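ER-derived vesicles protein ERV41 (Saccharomyces cerevisiae, PDB 3ZLC) travels in COPII-coated vesicles from the endoplasmic reticulum, helps a subset of secretory proteins reach the Golgi, and facilitates retrograde transport back to the endoplasmic reticulum. Local coordinates at residues S14-T19 with V125-G130; F60-D65 with E90-L95; K153-I158 with T187-Y192. All coordinates share one frame; numbering follows the deposited sequence.

Contact 1 (S14-T19 with V125-G130); sequences SQVRDT and VNRVSG
Thr19 and Asn126 face each other as an antiparallel, non-hydrogen-bonded pair, their CA atoms 4.3 Å apart and their side chains diverging. Thr19 opens strand 19-28 just where strand 117-126 ends, so this is the last pairing between the two strands at this end of the sheet. One backbone hydrogen bond lies beyond it: Arg127 N donates to Asp18 O at 2.7 Å, almost straight at 175°. The same carbonyl also receives a CA-H...O contact from Asn126. A second such contact runs the other way, from Thr19 CA to Val125 O at 3.2 Å.

Past the pair the two chains part, and Arg127, the centre of an inverse gamma turn, sends its side chain toward segment 14-19, against the carbonyl of Arg17. Its CG stands anti to the backbone N (chi1 -165°), and from CG to NE the chain is extended. CB lies 3.5 Å from Arg17 O, and CD comes to 3.3 Å from that oxygen, so the aliphatic part packs against this one carbonyl oxygen. Val16 CG1 adds a looser touch on CD. At the far end a water accepts from Arg127 NH1 and donates to Thr19 O, at 2.9 Å from the nitrogen, tying the guanidinium back to the first residue of the strand. NH2 is held by Asn210. The guanidinium is thus gripped through two of its nitrogens, while Asn126 turns the other way and bonds through ND2 to Asp41. Val125, on the buried side, packs on Val20, Ile22 and Tyr238.

This is the end of an antiparallel strand pair, where strand 117-126 turns off toward strand 130-136 of the other sheet of this lumenal domain.

Contact 2 (F60-D65 with E90-L95); sequences FFIPYD and EFREKL
Arg92 NH1 donates to Ile62 O at 2.7 Å, with the oxygen in the guanidinium plane and the nitrogen lifted 46° out of the carbonyl plane. The same NH1 makes a weak bond to Pro63 O, while NH2 forms a salt bridge with Glu85. Between the backbones, Ile62 N donates to Phe91 O at 2.8 Å, nearly along the C=O axis. One water donates to both Phe60 O and Arg92 O.

A bend at chi2 brings Arg92 CD back toward Ile62 O. Tyr64 then meets one face of the guanidinium: its CE1 sits 3.2 Å from Arg92 CZ, offset toward the rim, with the two planes 47° apart. On Phe61 the packing is flatter. Glu93 CG lies over the ring centre, 3.8 Å from the Phe61 centroid, in a CH-pi contact, and the carboxylate stacks within 13° of the ring plane. Deeper in, Phe60 CD2 and Phe91 CD2 meet edge to edge at 4.0 Å.

The direct polar links between these two loops all end on main-chain carbonyl oxygens, and the arginine's charge is probably balanced by Glu85 and further stabilised by the carbonyl oxygens of Ile62 and, weakly, Pro63.

Contact 3 (K153-I158 with T187-Y192); sequences KFNHVI and TTYVYY
Tyr189 takes a different neighbour on each face. His156 CE1 sits over one, 3.5 Å from Tyr189 CG and offset toward the rim, and Thr187 CG2, two residues earlier in the chain, covers the opposite one. With the ring planes at 73° and the centroids 4.8 Å apart, histidine and tyrosine form a T-shaped (edge-to-face) pair in which His156 supplies the edge. In the plane of the tyrosine ring lies a water that accepts from Tyr189 OH and donates to Asn155 OD1, an oxygen that also takes the backbone N-H of Asn181.

The imidazole is held at both nitrogens, each partner close to its plane. ND1 donates to Phe154 O at 2.9 Å; NE2 shares a 2.6 Å hydrogen bond with Tyr191 OH, whose proton may belong to either. His156 and Tyr191 reach toward each other tip to tip, rim against rim, with their planes at 87°.

The strands carrying these residues belong to different sheets: 156-163 to the six-stranded one, 188-200 to the eight-stranded one. Their short segments 156-158 and 188-192 run within 18° of parallel, with axes 11.4 Å apart, a face-to-face packing of two sheets in which the aromatic cluster of His156, Tyr189 and Tyr191 lies in the interior between them. His156 NE2 and Tyr191 OH are paired with each other in this buried place, and Tyr191 OH has Gln179 as a further partner.

Two residues on from the histidine, Ile158 CD1 comes tip to tip with Tyr191, 3.8 Å from its CZ, while Phe236 meets the tyrosine ring. At the other end, Phe154 CB rests 3.6 Å from Thr187 O, a buried carbonyl oxygen that has no hydrogen-bonding partner in the model.

Contacts 1 and 2 lie on opposite sides of the chain's centre, their own centres 36 Å apart, and contact 3 sits deeper, with its centre about 8 Å from that of the chain. Along the sequence contact 2 is nested inside the loop closed by contact 1, and contact 3 opens after both. Contacts 1 and 3 share the six-stranded sheet: contact 1 joins the ends of two of its strands, and contact 3 packs another against the eight-stranded sheet. Contacts 2 and 3 touch where Pro63 CD meets Val157 CG1 at 3.6 Å, so segment 60-65 packs on the start of strand 156-163 at Val157, whose side chain points away from the aromatic cluster in this lumenal domain.

Contact 1 (S14-T19 with V125-G130)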
loop_
_atom_site.group_PDB
_atom_site.type_symbol
_atom_site.label_atom_id
_atom_site.label_comp_id
_atom_site.label_asym_id
_atom_site.label_seq_id
_atom_site.Cartn_x
_atom_site.Cartn_y
_atom_site.Cartn_z
ATOM N N SER A 14 5.400 25.458 7.849
ATOM C CA SER A 14 5.296 25.829 9.249
ATOM C C SER A 14 4.092 25.053 9.749
ATOM O O SER A 14 3.261 24.613 8.946
ATOM C CB SER A 14 5.091 27.337 9.423
ATOM O OG SER A 14 3.765 27.726 9.111
ATOM N N GLN A 15 4.012 24.869 11.065
ATOM C CA GLN A 15 2.988 24.027 11.676
ATOM C C GLN A 15 3.061 22.601 11.145
ATOM O O GLN A 15 2.122 22.129 10.502
ATOM C CB GLN A 15 1.586 24.594 11.432
ATOM C CG GLN A 15 1.451 26.073 11.732
ATOM C CD GLN A 15 0.301 26.366 12.670
ATOM O OE1 GLN A 15 -0.865 26.327 12.276
ATOM N NE2 GLN A 15 0.623 26.651 13.928
ATOM N N VAL A 16 4.175 21.921 11.403
ATOM C CA VAL A 16 4.309 20.522 11.007
ATOM C C VAL A 16 3.589 19.621 12.009
ATOM O O VAL A 16 3.934 19.609 13.196
ATOM C CB VAL A 16 5.791 20.079 10.893
ATOM C CG1 VAL A 16 5.876 18.603 10.531
ATOM C CG2 VAL A 16 6.524 20.918 9.855
ATOM N N ARG A 17 2.591 18.874 11.544
ATOM C CA ARG A 17 1.863 17.966 12.429
ATOM C C ARG A 17 2.784 16.842 12.873
ATOM O O ARG A 17 3.640 16.406 12.099
ATOM C CB ARG A 17 0.637 17.380 11.728
ATOM C CG ARG A 17 -0.461 18.392 11.434
ATOM C CD ARG A 17 -1.642 17.736 10.732
ATOM N NE ARG A 17 -2.393 18.692 9.915
ATOM C CZ ARG A 17 -3.646 19.066 10.157
ATOM N NH1 ARG A 17 -4.303 18.557 11.187
ATOM N NH2 ARG A 17 -4.247 19.942 9.366
ATOM N N ASP A 18 2.600 16.372 14.106
ATOM C CA ASP A 18 3.448 15.316 14.666
ATOM C C ASP A 18 3.114 13.942 14.100
ATOM O O ASP A 18 3.991 13.074 13.970
ATOM C CB ASP A 18 3.323 15.275 16.196
ATOM C CG ASP A 18 3.805 16.554 16.854
ATOM O OD1 ASP A 18 4.705 17.210 16.285
ATOM O OD2 ASP A 18 3.279 16.901 17.940
ATOM N N THR A 19 1.839 13.737 13.777
ATOM C CA THR A 19 1.378 12.432 13.300
ATOM C C THR A 19 0.575 12.564 12.010
ATOM O O THR A 19 0.126 13.661 11.654
ATOM C CB THR A 19 0.496 11.718 14.347
ATOM O OG1 THR A 19 -0.684 12.494 14.568
ATOM C CG2 THR A 19 1.240 11.553 15.670
ATOM N N VAL A 125 0.762 7.131 12.307
ATOM C CA VAL A 125 2.205 6.989 12.456
ATOM C C VAL A 125 2.810 8.357 12.752
ATOM O O VAL A 125 2.191 9.398 12.484
ATOM C CB VAL A 125 2.857 6.365 11.192
ATOM C CG1 VAL A 125 2.273 4.997 10.896
ATOM C CG2 VAL A 125 2.679 7.286 9.973
ATOM N N ASN A 126 4.010 8.370 13.315
ATOM C CA ASN A 126 4.701 9.640 13.484
ATOM C C ASN A 126 4.971 10.179 12.096
ATOM O O ASN A 126 5.286 9.400 11.185
ATOM C CB ASN A 126 6.012 9.451 14.251
ATOM C CG ASN A 126 5.793 8.978 15.672
ATOM O OD1 ASN A 126 4.932 9.496 16.382
ATOM N ND2 ASN A 126 6.573 7.985 16.095
ATOM N N ARG A 127 4.832 11.492 11.915
ATOM C CA ARG A 127 5.049 12.108 10.605
ATOM C C ARG A 127 6.546 12.352 10.421
ATOM O O ARG A 127 7.019 13.502 10.408
ATOM C CB ARG A 127 4.242 13.414 10.477
ATOM C CG ARG A 127 4.105 13.949 9.041
ATOM C CD ARG A 127 3.349 15.299 8.962
ATOM N NE ARG A 127 3.464 15.850 7.607
ATOM C CZ ARG A 127 2.579 15.654 6.633
ATOM N NH1 ARG A 127 1.473 14.936 6.858
ATOM N NH2 ARG A 127 2.797 16.177 5.433
ATOM N N VAL A 128 7.293 11.253 10.322
ATOM C CA VAL A 128 8.737 11.290 10.075
ATOM C C VAL A 128 9.056 10.196 9.060
ATOM O O VAL A 128 8.199 9.374 8.741
ATOM C CB VAL A 128 9.568 11.047 11.370
ATOM C CG1 VAL A 128 9.382 12.180 12.367
ATOM C CG2 VAL A 128 9.199 9.708 12.002
ATOM N N SER A 129 10.279 10.183 8.542
ATOM C CA SER A 129 10.681 9.130 7.614
ATOM C C SER A 129 10.447 7.741 8.239
ATOM O O SER A 129 10.907 7.458 9.341
ATOM C CB SER A 129 12.153 9.292 7.230
ATOM O OG SER A 129 12.534 8.272 6.327
ATOM N N GLY A 130 9.710 6.883 7.549
ATOM C CA GLY A 130 9.441 5.561 8.094
ATOM C C GLY A 130 9.072 4.584 7.006
ATOM O O GLY A 130 9.213 4.885 5.817
HETATM O O HOH W 1 -0.264 14.943 9.205
#

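Contact 2 (F60-D65 with E90-L95)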
loop_
_atom_site.group_PDB
_atom_site.type_symbol
_atom_site.label_atom_id
_atom_site.label_comp_id
_atom_site.label_asym_id
_atom_site.label_seq_id
_atom_site.Cartn_x
_atom_site.Cartn_y
_atom_site.Cartn_z
ATOM N N PHE A 60 -8.262 -14.165 -4.040
ATOM C CA PHE A 60 -7.502 -13.093 -4.685
ATOM C C PHE A 60 -8.045 -12.790 -6.082
ATOM O O PHE A 60 -8.369 -13.691 -6.843
ATOM C CB PHE A 60 -6.000 -13.429 -4.755
ATOM C CG PHE A 60 -5.147 -12.295 -5.296
ATOM C CD1 PHE A 60 -4.866 -11.185 -4.507
ATOM C CD2 PHE A 60 -4.620 -12.351 -6.589
ATOM C CE1 PHE A 60 -4.086 -10.131 -4.994
ATOM C CE2 PHE A 60 -3.827 -11.292 -7.093
ATOM C CZ PHE A 60 -3.559 -10.192 -6.285
ATOM N N PHE A 61 -8.176 -11.508 -6.397
ATOM C CA PHE A 61 -8.603 -11.104 -7.729
ATOM C C PHE A 61 -8.103 -9.707 -8.032
ATOM O O PHE A 61 -7.772 -8.934 -7.126
ATOM C CB PHE A 61 -10.132 -11.180 -7.887
ATOM C CG PHE A 61 -10.883 -10.033 -7.240
ATOM C CD1 PHE A 61 -11.124 -10.023 -5.867
ATOM C CD2 PHE A 61 -11.363 -8.972 -8.012
ATOM C CE1 PHE A 61 -11.831 -8.971 -5.275
ATOM C CE2 PHE A 61 -12.078 -7.915 -7.427
ATOM C CZ PHE A 61 -12.310 -7.919 -6.062
ATOM N N ILE A 62 -8.022 -9.387 -9.315
ATOM C CA ILE A 62 -7.640 -8.037 -9.692
ATOM C C ILE A 62 -8.884 -7.358 -10.236
ATOM O O ILE A 62 -9.465 -7.826 -11.219
ATOM C CB ILE A 62 -6.525 -8.040 -10.738
ATOM C CG1 ILE A 62 -5.291 -8.762 -10.166
ATOM C CG2 ILE A 62 -6.178 -6.601 -11.131
ATOM C CD1 ILE A 62 -4.261 -9.157 -11.213
ATOM N N PRO A 63 -9.320 -6.269 -9.576
ATOM C CA PRO A 63 -10.575 -5.628 -9.984
ATOM C C PRO A 63 -10.462 -4.934 -11.338
ATOM O O PRO A 63 -9.356 -4.709 -11.821
ATOM C CB PRO A 63 -10.809 -4.574 -8.892
ATOM C CG PRO A 63 -9.925 -4.975 -7.737
ATOM C CD PRO A 63 -8.729 -5.616 -8.392
ATOM N N TYR A 64 -11.596 -4.622 -11.961
ATOM C CA TYR A 64 -11.581 -3.785 -13.161
ATOM C C TYR A 64 -11.175 -2.351 -12.812
ATOM O O TYR A 64 -11.028 -2.026 -11.637
ATOM C CB TYR A 64 -12.941 -3.829 -13.841
ATOM C CG TYR A 64 -13.214 -5.165 -14.475
ATOM C CD1 TYR A 64 -12.390 -5.646 -15.487
ATOM C CD2 TYR A 64 -14.279 -5.955 -14.058
ATOM C CE1 TYR A 64 -12.625 -6.874 -16.077
ATOM C CE2 TYR A 64 -14.524 -7.196 -14.649
ATOM C CZ TYR A 64 -13.686 -7.642 -15.656
ATOM O OH TYR A 64 -13.892 -8.864 -16.254
ATOM N N ASP A 65 -10.978 -1.509 -13.834
ATOM C CA ASP A 65 -10.524 -0.124 -13.646
ATOM C C ASP A 65 -9.315 -0.003 -12.734
ATOM O O ASP A 65 -9.227 0.918 -11.914
ATOM C CB ASP A 65 -11.672 0.742 -13.130
ATOM C CG ASP A 65 -12.924 0.529 -13.913
ATOM O OD1 ASP A 65 -12.808 0.284 -15.129
ATOM O OD2 ASP A 65 -14.019 0.568 -13.316
ATOM N N GLU A 90 -8.429 -15.775 -15.340
ATOM C CA GLU A 90 -8.426 -16.565 -14.116
ATOM C C GLU A 90 -8.512 -15.682 -12.875
ATOM O O GLU A 90 -8.998 -16.118 -11.835
ATOM C CB GLU A 90 -7.142 -17.403 -14.040
ATOM C CG GLU A 90 -7.006 -18.483 -15.114
ATOM C CD GLU A 90 -5.561 -18.740 -15.509
ATOM O OE1 GLU A 90 -4.760 -17.778 -15.509
ATOM O OE2 GLU A 90 -5.228 -19.901 -15.827
ATOM N N PHE A 91 -8.041 -14.441 -12.973
ATOM C CA PHE A 91 -7.935 -13.611 -11.780
ATOM C C PHE A 91 -8.969 -12.499 -11.686
ATOM O O PHE A 91 -8.800 -11.514 -10.952
ATOM C CB PHE A 91 -6.501 -13.121 -11.597
ATOM C CG PHE A 91 -5.539 -14.234 -11.282
ATOM C CD1 PHE A 91 -5.042 -15.050 -12.293
ATOM C CD2 PHE A 91 -5.168 -14.494 -9.970
ATOM C CE1 PHE A 91 -4.172 -16.087 -12.004
ATOM C CE2 PHE A 91 -4.299 -15.530 -9.674
ATOM C CZ PHE A 91 -3.799 -16.327 -10.693
ATOM N N ARG A 92 -10.061 -12.680 -12.410
ATOM C CA ARG A 92 -11.207 -11.816 -12.225
ATOM C C ARG A 92 -11.983 -12.283 -10.999
ATOM O O ARG A 92 -11.775 -13.391 -10.498
ATOM C CB ARG A 92 -12.065 -11.778 -13.487
ATOM C CG ARG A 92 -11.350 -11.108 -14.657
ATOM C CD ARG A 92 -10.601 -9.866 -14.184
ATOM N NE ARG A 92 -10.238 -8.969 -15.281
ATOM C CZ ARG A 92 -9.670 -7.773 -15.125
ATOM N NH1 ARG A 92 -9.380 -7.306 -13.916
ATOM N NH2 ARG A 92 -9.387 -7.036 -16.184
ATOM N N GLU A 93 -12.849 -11.415 -10.501
ATOM C CA GLU A 93 -13.515 -11.627 -9.226
ATOM C C GLU A 93 -14.403 -12.863 -9.193
ATOM O O GLU A 93 -15.261 -13.044 -10.069
ATOM C CB GLU A 93 -14.370 -10.406 -8.920
ATOM C CG GLU A 93 -14.950 -10.416 -7.531
ATOM C CD GLU A 93 -15.715 -9.159 -7.247
ATOM O OE1 GLU A 93 -15.767 -8.282 -8.138
ATOM O OE2 GLU A 93 -16.261 -9.053 -6.134
ATOM N N LYS A 94 -14.205 -13.713 -8.188
ATOM C CA LYS A 94 -15.109 -14.842 -7.986
ATOM C C LYS A 94 -16.254 -14.372 -7.098
ATOM O O LYS A 94 -16.046 -13.567 -6.184
ATOM C CB LYS A 94 -14.407 -16.035 -7.322
ATOM C CG LYS A 94 -13.012 -16.361 -7.835
ATOM C CD LYS A 94 -12.950 -16.458 -9.344
ATOM C CE LYS A 94 -11.581 -16.952 -9.814
ATOM N NZ LYS A 94 -11.070 -16.156 -10.969
ATOM N N LEU A 95 -17.456 -14.874 -7.368
ATOM C CA LEU A 95 -18.645 -14.486 -6.623
ATOM C C LEU A 95 -19.318 -15.672 -5.921
ATOM O O LEU A 95 -19.146 -16.835 -6.307
ATOM C CB LEU A 95 -19.657 -13.829 -7.565
ATOM C CG LEU A 95 -19.244 -12.539 -8.256
ATOM C CD1 LEU A 95 -20.111 -12.314 -9.483
ATOM C CD2 LEU A 95 -19.378 -11.380 -7.286
HETATM O O HOH W 2 -10.475 -14.530 -8.240
HETATM O O HOH W 3 -12.775 -8.720 -11.367
#

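Contact 3 (K153-I158 with T187-Y192)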
loop_
_atom_site.group_PDB
_atom_site.type_symbol
_atom_site.label_atom_id
_atom_site.label_comp_id
_atom_site.label_asym_id
_atom_site.label_seq_id
_atom_site.Cartn_x
_atom_site.Cartn_y
_atom_site.Cartn_z
ATOM N N LYS A 153 2.805 -15.523 -1.919
ATOM C CA LYS A 153 2.761 -14.868 -3.214
ATOM C C LYS A 153 2.465 -13.406 -2.969
ATOM O O LYS A 153 1.431 -13.075 -2.382
ATOM C CB LYS A 153 1.672 -15.478 -4.097
ATOM C CG LYS A 153 1.912 -16.925 -4.500
ATOM C CD LYS A 153 1.084 -17.302 -5.720
ATOM C CE LYS A 153 -0.256 -17.881 -5.328
ATOM N NZ LYS A 153 -0.102 -19.195 -4.647
ATOM N N PHE A 154 3.365 -12.527 -3.404
ATOM C CA PHE A 154 3.192 -11.103 -3.119
ATOM C C PHE A 154 2.614 -10.278 -4.268
ATOM O O PHE A 154 2.704 -9.045 -4.267
ATOM C CB PHE A 154 4.486 -10.502 -2.547
ATOM C CG PHE A 154 4.818 -11.029 -1.170
ATOM C CD1 PHE A 154 4.059 -10.650 -0.069
ATOM C CD2 PHE A 154 5.869 -11.924 -0.981
ATOM C CE1 PHE A 154 4.351 -11.148 1.211
ATOM C CE2 PHE A 154 6.170 -12.424 0.290
ATOM C CZ PHE A 154 5.410 -12.037 1.387
ATOM N N ASN A 155 1.992 -10.954 -5.231
ATOM C CA ASN A 155 1.079 -10.269 -6.145
ATOM C C ASN A 155 0.108 -9.463 -5.290
ATOM O O ASN A 155 -0.306 -9.903 -4.222
ATOM C CB ASN A 155 0.301 -11.283 -6.999
ATOM C CG ASN A 155 1.213 -12.243 -7.730
ATOM O OD1 ASN A 155 2.175 -11.828 -8.370
ATOM N ND2 ASN A 155 0.926 -13.534 -7.621
ATOM N N HIS A 156 -0.242 -8.260 -5.725
ATOM C CA HIS A 156 -1.100 -7.453 -4.871
ATOM C C HIS A 156 -1.879 -6.433 -5.671
ATOM O O HIS A 156 -1.516 -6.104 -6.807
ATOM C CB HIS A 156 -0.274 -6.759 -3.774
ATOM C CG HIS A 156 0.776 -5.834 -4.305
ATOM N ND1 HIS A 156 2.002 -6.280 -4.743
ATOM C CD2 HIS A 156 0.785 -4.484 -4.471
ATOM C CE1 HIS A 156 2.726 -5.251 -5.157
ATOM N NE2 HIS A 156 2.012 -4.151 -5.000
ATOM N N VAL A 157 -2.975 -5.971 -5.078
ATOM C CA VAL A 157 -3.789 -4.912 -5.660
ATOM C C VAL A 157 -3.857 -3.826 -4.623
ATOM O O VAL A 157 -4.196 -4.095 -3.473
ATOM C CB VAL A 157 -5.234 -5.382 -5.898
ATOM C CG1 VAL A 157 -6.121 -4.188 -6.297
ATOM C CG2 VAL A 157 -5.259 -6.457 -6.983
ATOM N N ILE A 158 -3.530 -2.599 -5.006
ATOM C CA ILE A 158 -3.669 -1.503 -4.059
ATOM C C ILE A 158 -4.928 -0.747 -4.444
ATOM O O ILE A 158 -4.945 -0.057 -5.469
ATOM C CB ILE A 158 -2.443 -0.539 -4.116
ATOM C CG1 ILE A 158 -1.170 -1.284 -3.682
ATOM C CG2 ILE A 158 -2.671 0.669 -3.195
ATOM C CD1 ILE A 158 0.152 -0.587 -4.090
ATOM N N THR A 187 8.565 -12.113 -5.371
ATOM C CA THR A 187 9.097 -10.797 -5.688
ATOM C C THR A 187 8.857 -9.833 -4.528
ATOM O O THR A 187 7.798 -9.849 -3.897
ATOM C CB THR A 187 8.481 -10.278 -6.988
ATOM O OG1 THR A 187 8.949 -11.106 -8.060
ATOM C CG2 THR A 187 8.880 -8.815 -7.259
ATOM N N THR A 188 9.865 -9.016 -4.240
ATOM C CA THR A 188 9.753 -7.953 -3.249
ATOM C C THR A 188 9.450 -6.641 -3.965
ATOM O O THR A 188 10.166 -6.252 -4.895
ATOM C CB THR A 188 11.072 -7.801 -2.489
ATOM O OG1 THR A 188 11.217 -8.904 -1.586
ATOM C CG2 THR A 188 11.096 -6.487 -1.707
ATOM N N TYR A 189 8.394 -5.965 -3.529
ATOM C CA TYR A 189 8.011 -4.696 -4.112
ATOM C C TYR A 189 8.247 -3.578 -3.102
ATOM O O TYR A 189 7.825 -3.674 -1.940
ATOM C CB TYR A 189 6.523 -4.738 -4.503
ATOM C CG TYR A 189 6.174 -5.842 -5.494
ATOM C CD1 TYR A 189 5.820 -7.112 -5.058
ATOM C CD2 TYR A 189 6.182 -5.596 -6.868
ATOM C CE1 TYR A 189 5.491 -8.114 -5.964
ATOM C CE2 TYR A 189 5.854 -6.584 -7.778
ATOM C CZ TYR A 189 5.509 -7.840 -7.316
ATOM O OH TYR A 189 5.189 -8.832 -8.220
ATOM N N VAL A 190 8.916 -2.515 -3.540
ATOM C CA VAL A 190 9.194 -1.385 -2.650
ATOM C C VAL A 190 8.691 -0.112 -3.302
ATOM O O VAL A 190 9.048 0.183 -4.448
ATOM C CB VAL A 190 10.700 -1.243 -2.358
ATOM C CG1 VAL A 190 10.936 -0.149 -1.299
ATOM C CG2 VAL A 190 11.272 -2.573 -1.858
ATOM N N TYR A 191 7.846 0.624 -2.588
ATOM C CA TYR A 191 7.397 1.915 -3.071
ATOM C C TYR A 191 7.993 3.026 -2.207
ATOM O O TYR A 191 7.866 3.005 -0.968
ATOM C CB TYR A 191 5.880 1.991 -3.015
ATOM C CG TYR A 191 5.139 0.932 -3.817
ATOM C CD1 TYR A 191 4.880 1.113 -5.175
ATOM C CD2 TYR A 191 4.668 -0.224 -3.211
ATOM C CE1 TYR A 191 4.174 0.156 -5.917
ATOM C CE2 TYR A 191 3.961 -1.186 -3.938
ATOM C CZ TYR A 191 3.711 -0.979 -5.293
ATOM O OH TYR A 191 3.015 -1.928 -6.021
ATOM N N TYR A 192 8.644 3.989 -2.855
ATOM C CA TYR A 192 9.175 5.163 -2.159
ATOM C C TYR A 192 8.275 6.356 -2.389
ATOM O O TYR A 192 8.273 6.942 -3.478
ATOM C CB TYR A 192 10.571 5.499 -2.671
ATOM C CG TYR A 192 11.607 4.478 -2.281
ATOM C CD1 TYR A 192 11.846 3.364 -3.078
ATOM C CD2 TYR A 192 12.351 4.625 -1.110
ATOM C CE1 TYR A 192 12.801 2.417 -2.719
ATOM C CE2 TYR A 192 13.311 3.687 -0.748
ATOM C CZ TYR A 192 13.523 2.589 -1.555
ATOM O OH TYR A 192 14.461 1.652 -1.196
HETATM O O HOH W 4 4.632 -11.187 -7.369
#